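Local coordinates for PT26-6P (PDB 2WB7), which is of unknown function but is encoded by a mobile extrachromosomal element of a Thermococcus species and joins two immunoglobulin-like domains to a helical domain, at residues 29-34 / 226-231; 264-269 / 286-291; 256-261 / 376-381. All coordinates share one frame; numbering follows the deposited sequence.

Contact 1: residues 29-34 / 226-231; sequences AELTAK and DVATID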
# COMPACT_ATOMS: atom_id res chain seq x y z
N ALA A 29 -10.19 -5.12 -5.82
CA ALA A 29 -11.32 -5.60 -5.04
C ALA A 29 -10.84 -6.30 -3.78
O ALA A 29 -11.30 -6.03 -2.67
CB ALA A 29 -12.15 -6.54 -5.86
N GLU A 30 -9.92 -7.24 -3.94
CA GLU A 30 -9.42 -7.98 -2.79
C GLU A 30 -8.80 -7.05 -1.75
O GLU A 30 -9.04 -7.20 -0.56
CB GLU A 30 -8.39 -9.02 -3.24
CG GLU A 30 -7.69 -9.69 -2.08
CD GLU A 30 -6.52 -10.55 -2.54
OE1 GLU A 30 -6.36 -10.73 -3.77
OE2 GLU A 30 -5.76 -11.04 -1.67
N LEU A 31 -8.00 -6.10 -2.21
CA LEU A 31 -7.30 -5.18 -1.31
C LEU A 31 -8.28 -4.26 -0.60
O LEU A 31 -8.14 -3.99 0.59
CB LEU A 31 -6.28 -4.34 -2.08
CG LEU A 31 -5.18 -3.76 -1.19
CD1 LEU A 31 -4.46 -4.90 -0.51
CD2 LEU A 31 -4.20 -2.95 -2.00
N THR A 32 -9.27 -3.76 -1.34
CA THR A 32 -10.30 -2.90 -0.79
C THR A 32 -11.06 -3.58 0.34
O THR A 32 -11.29 -2.98 1.38
CB THR A 32 -11.31 -2.44 -1.86
OG1 THR A 32 -10.73 -1.40 -2.66
CG2 THR A 32 -12.54 -1.88 -1.18
N ALA A 33 -11.46 -4.83 0.12
CA ALA A 33 -12.13 -5.61 1.15
C ALA A 33 -11.29 -5.61 2.41
O ALA A 33 -11.79 -5.36 3.48
CB ALA A 33 -12.36 -7.02 0.68
N LYS A 34 -10.01 -5.91 2.27
CA LYS A 34 -9.11 -5.91 3.42
C LYS A 34 -9.11 -4.58 4.18
O LYS A 34 -8.75 -4.52 5.35
CB LYS A 34 -7.67 -6.23 2.97
CG LYS A 34 -7.36 -7.68 2.59
CD LYS A 34 -5.83 -7.85 2.46
CE LYS A 34 -5.38 -9.30 2.32
NZ LYS A 34 -5.58 -9.84 0.94
N ASP A 226 1.60 -4.25 5.96
CA ASP A 226 1.54 -5.70 5.77
C ASP A 226 0.11 -6.14 5.54
O ASP A 226 -0.14 -7.17 4.92
CB ASP A 226 2.09 -6.43 6.99
CG ASP A 226 3.45 -5.95 7.37
OD1 ASP A 226 3.84 -4.85 6.92
OD2 ASP A 226 4.14 -6.70 8.11
N VAL A 227 -0.83 -5.36 6.06
CA VAL A 227 -2.24 -5.60 5.79
C VAL A 227 -2.55 -5.55 4.28
O VAL A 227 -3.47 -6.23 3.80
CB VAL A 227 -3.12 -4.56 6.52
CG1 VAL A 227 -4.59 -4.87 6.29
CG2 VAL A 227 -2.78 -4.53 8.02
N ALA A 228 -1.76 -4.76 3.55
CA ALA A 228 -1.97 -4.52 2.13
C ALA A 228 -1.26 -5.51 1.22
O ALA A 228 -0.46 -5.13 0.38
CB ALA A 228 -1.57 -3.10 1.79
N THR A 229 -1.58 -6.78 1.36
CA THR A 229 -1.00 -7.81 0.54
C THR A 229 -2.05 -8.35 -0.42
O THR A 229 -3.18 -8.57 -0.01
CB THR A 229 -0.57 -8.98 1.41
OG1 THR A 229 0.60 -8.61 2.14
CG2 THR A 229 -0.28 -10.21 0.57
N ILE A 230 -1.69 -8.55 -1.68
CA ILE A 230 -2.55 -9.31 -2.58
C ILE A 230 -2.07 -10.76 -2.67
O ILE A 230 -0.87 -11.03 -2.66
CB ILE A 230 -2.64 -8.69 -3.98
CG1 ILE A 230 -1.26 -8.53 -4.59
CG2 ILE A 230 -3.33 -7.34 -3.92
CD1 ILE A 230 -1.30 -8.07 -6.04
N ASP A 231 -3.01 -11.69 -2.75
CA ASP A 231 -2.67 -13.11 -2.81
C ASP A 231 -1.97 -13.41 -4.12
O ASP A 231 -2.52 -13.16 -5.20
CB ASP A 231 -3.92 -13.99 -2.72
CG ASP A 231 -4.64 -13.85 -1.38
OD1 ASP A 231 -3.96 -13.74 -0.33
OD2 ASP A 231 -5.90 -13.86 -1.38
O HOH W 1 -3.12 -11.82 1.01
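Glu30 and Lys34, one helical turn apart, project from the same side of helix 21-34 toward residues 229-231. Glu30 holds its CG anti to the backbone N (chi1 172°) and stays extended, so its carboxylate crosses that of Asp231 obliquely, the two planes 36° apart. Glu30 OE2 accepts the backbone N-H of Asp231 on its syn lone pair, Asp231 N to Glu30 OE2 3.0 Å. The two carboxylates lie close, and Lys34, whose NZ forms a salt bridge to Glu30 OE2 at 2.9 Å, would be expected to offset their charge. Lys34 bends only at its last torsion, which brings NZ 2.9 Å from Thr229 O, nearly along the C=O axis. A water accepts from NZ and donates to Asp231 OD1, linking the two charges. The N-terminal helix is thereby fastened to the loop between strands 221-222 and 253-261, where Ala228 centres an inverse gamma turn. Leu31 points its CD1 at this turn, 3.6 Å from Ala228 CA; the small alanine lets the leucine approach the backbone closely. Tyr259 of strand 253-261 touches both Leu31 and Ala228, so the apolar contact runs on into the sheet.

Contact 2: residues 264-269 / 286-291; sequences SDFIII and FLITPN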
# COMPACT_ATOMS: atom_id res chain seq x y z
N SER A 264 -6.46 4.08 2.66
CA SER A 264 -7.88 3.84 2.89
C SER A 264 -8.75 4.56 1.87
O SER A 264 -9.87 4.15 1.59
CB SER A 264 -8.27 4.29 4.29
OG SER A 264 -7.60 3.53 5.29
N ASP A 265 -8.24 5.65 1.31
CA ASP A 265 -9.03 6.47 0.39
C ASP A 265 -9.01 5.94 -1.04
O ASP A 265 -10.06 5.87 -1.69
CB ASP A 265 -8.55 7.91 0.41
CG ASP A 265 -8.60 8.53 1.80
OD1 ASP A 265 -9.29 7.95 2.67
OD2 ASP A 265 -7.94 9.57 2.02
N PHE A 266 -7.82 5.58 -1.52
CA PHE A 266 -7.67 4.97 -2.84
C PHE A 266 -6.43 4.09 -2.91
O PHE A 266 -5.58 4.14 -2.03
CB PHE A 266 -7.64 6.03 -3.95
CG PHE A 266 -6.47 6.97 -3.88
CD1 PHE A 266 -5.42 6.85 -4.76
CD2 PHE A 266 -6.43 7.99 -2.95
CE1 PHE A 266 -4.35 7.74 -4.70
CE2 PHE A 266 -5.37 8.87 -2.89
CZ PHE A 266 -4.33 8.75 -3.76
N ILE A 267 -6.35 3.26 -3.94
CA ILE A 267 -5.26 2.29 -4.02
C ILE A 267 -4.63 2.27 -5.40
O ILE A 267 -5.20 2.75 -6.38
CB ILE A 267 -5.73 0.87 -3.68
CG1 ILE A 267 -6.41 0.22 -4.88
CG2 ILE A 267 -6.70 0.90 -2.51
CD1 ILE A 267 -7.09 -1.11 -4.55
N ILE A 268 -3.42 1.73 -5.46
CA ILE A 268 -2.75 1.52 -6.71
C ILE A 268 -2.41 0.05 -6.83
O ILE A 268 -1.78 -0.54 -5.93
CB ILE A 268 -1.47 2.35 -6.80
CG1 ILE A 268 -1.80 3.84 -6.79
CG2 ILE A 268 -0.68 1.98 -8.04
CD1 ILE A 268 -0.57 4.73 -6.96
N ILE A 269 -2.84 -0.57 -7.93
CA ILE A 269 -2.42 -1.93 -8.22
C ILE A 269 -1.35 -1.88 -9.30
O ILE A 269 -1.46 -1.09 -10.25
CB ILE A 269 -3.60 -2.82 -8.68
CG1 ILE A 269 -4.57 -3.04 -7.54
CG2 ILE A 269 -3.08 -4.15 -9.17
CD1 ILE A 269 -3.89 -3.44 -6.25
N PHE A 286 -0.29 0.60 -14.14
CA PHE A 286 -0.81 0.90 -12.82
C PHE A 286 -2.31 1.17 -12.83
O PHE A 286 -2.81 1.91 -13.68
CB PHE A 286 -0.10 2.11 -12.22
CG PHE A 286 1.38 1.95 -12.11
CD1 PHE A 286 2.22 2.35 -13.14
CD2 PHE A 286 1.94 1.45 -10.94
CE1 PHE A 286 3.61 2.23 -13.03
CE2 PHE A 286 3.33 1.33 -10.81
CZ PHE A 286 4.17 1.72 -11.86
N LEU A 287 -3.02 0.57 -11.89
CA LEU A 287 -4.43 0.83 -11.72
C LEU A 287 -4.61 1.78 -10.55
O LEU A 287 -4.07 1.55 -9.46
CB LEU A 287 -5.13 -0.48 -11.41
CG LEU A 287 -6.64 -0.43 -11.39
CD1 LEU A 287 -7.13 0.35 -12.58
CD2 LEU A 287 -7.14 -1.83 -11.46
N ILE A 288 -5.36 2.86 -10.75
CA ILE A 288 -5.70 3.76 -9.66
C ILE A 288 -7.20 3.67 -9.40
O ILE A 288 -7.99 3.94 -10.28
CB ILE A 288 -5.31 5.21 -9.97
CG1 ILE A 288 -3.81 5.31 -10.25
CG2 ILE A 288 -5.66 6.12 -8.81
CD1 ILE A 288 -3.36 6.73 -10.52
N THR A 289 -7.60 3.27 -8.19
CA THR A 289 -9.03 3.04 -7.90
C THR A 289 -9.44 3.77 -6.65
O THR A 289 -8.80 3.63 -5.61
CB THR A 289 -9.32 1.54 -7.60
OG1 THR A 289 -8.45 0.71 -8.37
CG2 THR A 289 -10.76 1.19 -7.91
N PRO A 290 -10.53 4.55 -6.72
CA PRO A 290 -11.02 5.07 -5.46
C PRO A 290 -11.44 3.86 -4.64
O PRO A 290 -11.82 2.84 -5.21
CB PRO A 290 -12.23 5.90 -5.87
CG PRO A 290 -12.67 5.30 -7.18
CD PRO A 290 -11.38 4.95 -7.86
N ASN A 291 -11.32 3.95 -3.32
CA ASN A 291 -11.65 2.83 -2.46
C ASN A 291 -13.12 2.92 -2.02
O ASN A 291 -13.48 3.76 -1.19
CB ASN A 291 -10.69 2.77 -1.27
CG ASN A 291 -11.15 1.82 -0.21
OD1 ASN A 291 -12.29 1.36 -0.25
ND2 ASN A 291 -10.28 1.51 0.74
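Two phenyl rings and the flat carboxamide of Asn291 punctuate this pair of strands. The Phe266 ring lies alongside Ile288, pointing the same way, and meets it obliquely, CD1 4.1 Å from Ile288 CG2. Its CG occupies the crowded position between backbone N and carbonyl carbon (chi1 64°). The Phe286 ring crosses Ile268 at a slant, its CD2 3.9 Å from Ile268 CG2, and is also stacked with Phe308 of strand 301-314. Asn291, CG anti to its backbone N, lays its amide beside Ser264 O, while its backbone N-H bonds to Asp265 O (Asn291 N to Asp265 O 2.8 Å), from above the carbonyl plane. Between these ends, Ile267 with Thr289 and Ile269 with Leu287 are hydrogen-bonded pairs, all four bonds lying in the carbonyl planes; Leu287 N to Ile269 O is 2.8 Å. Pro290 suits the non-hydrogen-bonded site facing Phe266, where no N-H is needed across the pair. Branched Ile268 and Ile288 favour extended backbone and share the face with Phe266, Ile268 CG1 to Ile288 CG1 4.3 Å. On the other face, Ile269 and Leu287 meet CB to CB at 3.9 Å, and Ile267 and Leu287 pack on helix 21-34. This is an antiparallel beta hairpin, strands 266-272 and 281-290, buried within the second immunoglobulin-like domain, with largely apolar side chains alternating between its two faces.

Contact 3: residues 256-261 / 376-381; sequences QNKYAG and AAEPMI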
# COMPACT_ATOMS: atom_id res chain seq x y z
N GLN A 256 3.46 -7.30 -5.53
CA GLN A 256 3.18 -6.72 -4.24
C GLN A 256 3.67 -5.26 -4.33
O GLN A 256 4.65 -4.98 -5.03
CB GLN A 256 3.89 -7.47 -3.11
CG GLN A 256 3.53 -8.94 -2.94
CD GLN A 256 2.08 -9.14 -2.54
OE1 GLN A 256 1.46 -8.29 -1.90
NE2 GLN A 256 1.53 -10.29 -2.92
N ASN A 257 2.97 -4.35 -3.66
CA ASN A 257 3.42 -2.96 -3.56
C ASN A 257 3.66 -2.62 -2.10
O ASN A 257 2.96 -3.11 -1.23
CB ASN A 257 2.36 -2.00 -4.09
CG ASN A 257 2.34 -1.91 -5.59
OD1 ASN A 257 1.52 -2.54 -6.24
ND2 ASN A 257 3.22 -1.11 -6.15
N LYS A 258 4.63 -1.76 -1.83
CA LYS A 258 4.78 -1.15 -0.53
C LYS A 258 4.04 0.19 -0.57
O LYS A 258 4.22 0.97 -1.49
CB LYS A 258 6.26 -0.92 -0.27
CG LYS A 258 6.66 -0.92 1.20
CD LYS A 258 7.94 -0.11 1.42
CE LYS A 258 8.86 -0.09 0.18
NZ LYS A 258 10.07 0.82 0.36
N TYR A 259 3.17 0.45 0.41
CA TYR A 259 2.33 1.64 0.38
C TYR A 259 2.64 2.61 1.50
O TYR A 259 3.00 2.18 2.59
CB TYR A 259 0.86 1.26 0.52
CG TYR A 259 0.28 0.43 -0.59
CD1 TYR A 259 0.12 -0.94 -0.43
CD2 TYR A 259 -0.14 1.02 -1.78
CE1 TYR A 259 -0.42 -1.71 -1.45
CE2 TYR A 259 -0.67 0.27 -2.79
CZ TYR A 259 -0.82 -1.10 -2.63
OH TYR A 259 -1.35 -1.87 -3.64
N ALA A 260 2.48 3.91 1.23
CA ALA A 260 2.46 4.93 2.27
C ALA A 260 1.42 5.98 1.89
O ALA A 260 1.21 6.23 0.70
CB ALA A 260 3.83 5.57 2.44
N GLY A 261 0.78 6.61 2.87
CA GLY A 261 -0.20 7.65 2.56
C GLY A 261 -1.66 7.27 2.80
O GLY A 261 -1.97 6.59 3.75
N ALA A 376 1.71 6.78 -2.04
CA ALA A 376 2.94 6.32 -2.64
C ALA A 376 2.87 4.81 -2.65
O ALA A 376 2.46 4.20 -1.66
CB ALA A 376 4.15 6.80 -1.84
N ALA A 377 3.24 4.21 -3.77
CA ALA A 377 3.18 2.76 -3.88
C ALA A 377 4.38 2.34 -4.68
O ALA A 377 4.59 2.83 -5.80
CB ALA A 377 1.90 2.31 -4.56
N GLU A 378 5.19 1.47 -4.10
CA GLU A 378 6.39 1.01 -4.77
C GLU A 378 6.30 -0.49 -5.08
O GLU A 378 6.25 -1.31 -4.16
CB GLU A 378 7.63 1.34 -3.94
CG GLU A 378 8.87 0.63 -4.41
CD GLU A 378 10.13 1.02 -3.65
OE1 GLU A 378 10.06 1.89 -2.75
OE2 GLU A 378 11.21 0.46 -3.96
N PRO A 379 6.25 -0.83 -6.37
CA PRO A 379 6.22 -2.23 -6.79
C PRO A 379 7.46 -2.91 -6.30
O PRO A 379 8.56 -2.40 -6.49
CB PRO A 379 6.26 -2.13 -8.32
CG PRO A 379 5.74 -0.78 -8.63
CD PRO A 379 6.20 0.10 -7.51
N MSE A 380 7.30 -4.05 -5.64
CA MSE A 380 8.43 -4.72 -5.00
C MSE A 380 9.25 -5.47 -6.03
O MSE A 380 9.37 -6.70 -5.98
CB MSE A 380 7.91 -5.63 -3.90
CG MSE A 380 7.24 -4.87 -2.76
SE MSE A 380 8.56 -3.86 -1.80
CE MSE A 380 9.07 -5.37 -0.72
N ILE A 381 9.79 -4.74 -7.00
CA ILE A 381 10.53 -5.36 -8.07
C ILE A 381 11.99 -5.47 -7.66
O ILE A 381 12.38 -5.00 -6.60
CB ILE A 381 10.42 -4.57 -9.40
CG1 ILE A 381 10.85 -3.11 -9.23
CG2 ILE A 381 9.01 -4.62 -9.94
CD1 ILE A 381 12.26 -2.78 -9.78
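Strands 257-261 and 376-379 run antiparallel, their axes 165° apart in direction and 4.3 Å apart at closest approach. Lys258 with Glu378 and Ala260 with Ala376 form hydrogen-bonded pairs, and Ala376 N reaches Ala260 O at 2.8 Å, nearly along the C=O axis. Beyond the ladder, Met380 N bonds to Gln256 O at 2.9 Å. Pro379 stands opposite Asn257 in a non-hydrogen-bonded pair, where an imino acid costs no cross-strand bond. Gly261, at a positive phi of 108°, adopts angles at which a CB would press on the preceding carbonyl oxygen. Lys258 and Glu378 extend side by side; a bend at chi3 of the lysine brings NZ 3.3 Å from Glu378 OE1, a salt bridge with a weak hydrogen bond. That carboxylate is further held by Tyr152 and His354, while Lys258 makes a cation-pi contact with Trp156. Met380, present as selenomethionine, curls back so that SE lies 4.0 Å from Lys258 CB. On the other face, Asn257 CB covers one side of the Tyr259 ring, 3.6 Å above its plane toward the rim, and Ala377 CB touches CD2 of Tyr259 at 3.7 Å; Asn257 ND2 bonds to Thr270 and the tyrosine hydroxyl to Ile268 O. Helix 149-157 packs over the face bearing Lys258, Ala260 and Glu378, with strand 350-364 flanking 370-379 and strand 266-272 flanking 253-261.

The three centres lie 11 to 13 Å from one another, close to the middle of the elongated chain. Contact 1 closes first along the sequence; contact 2 follows, nested inside the long loop that contact 3 closes. Contacts 2 and 3 belong to one antiparallel sheet, in which strands 253-261 and 266-272 are neighbours, and the Phe286 ring packs on Pro379 between them. Helix 21-34 and the 226-231 loop of contact 1 pack on this sheet: Thr32 meets Asn291, Leu31 meets Ile267 and Ile269, and Ile230 O probably bonds to Gln256 NE2. The N-terminal helix is thus integrated with the second immunoglobulin-like domain despite its distance in sequence.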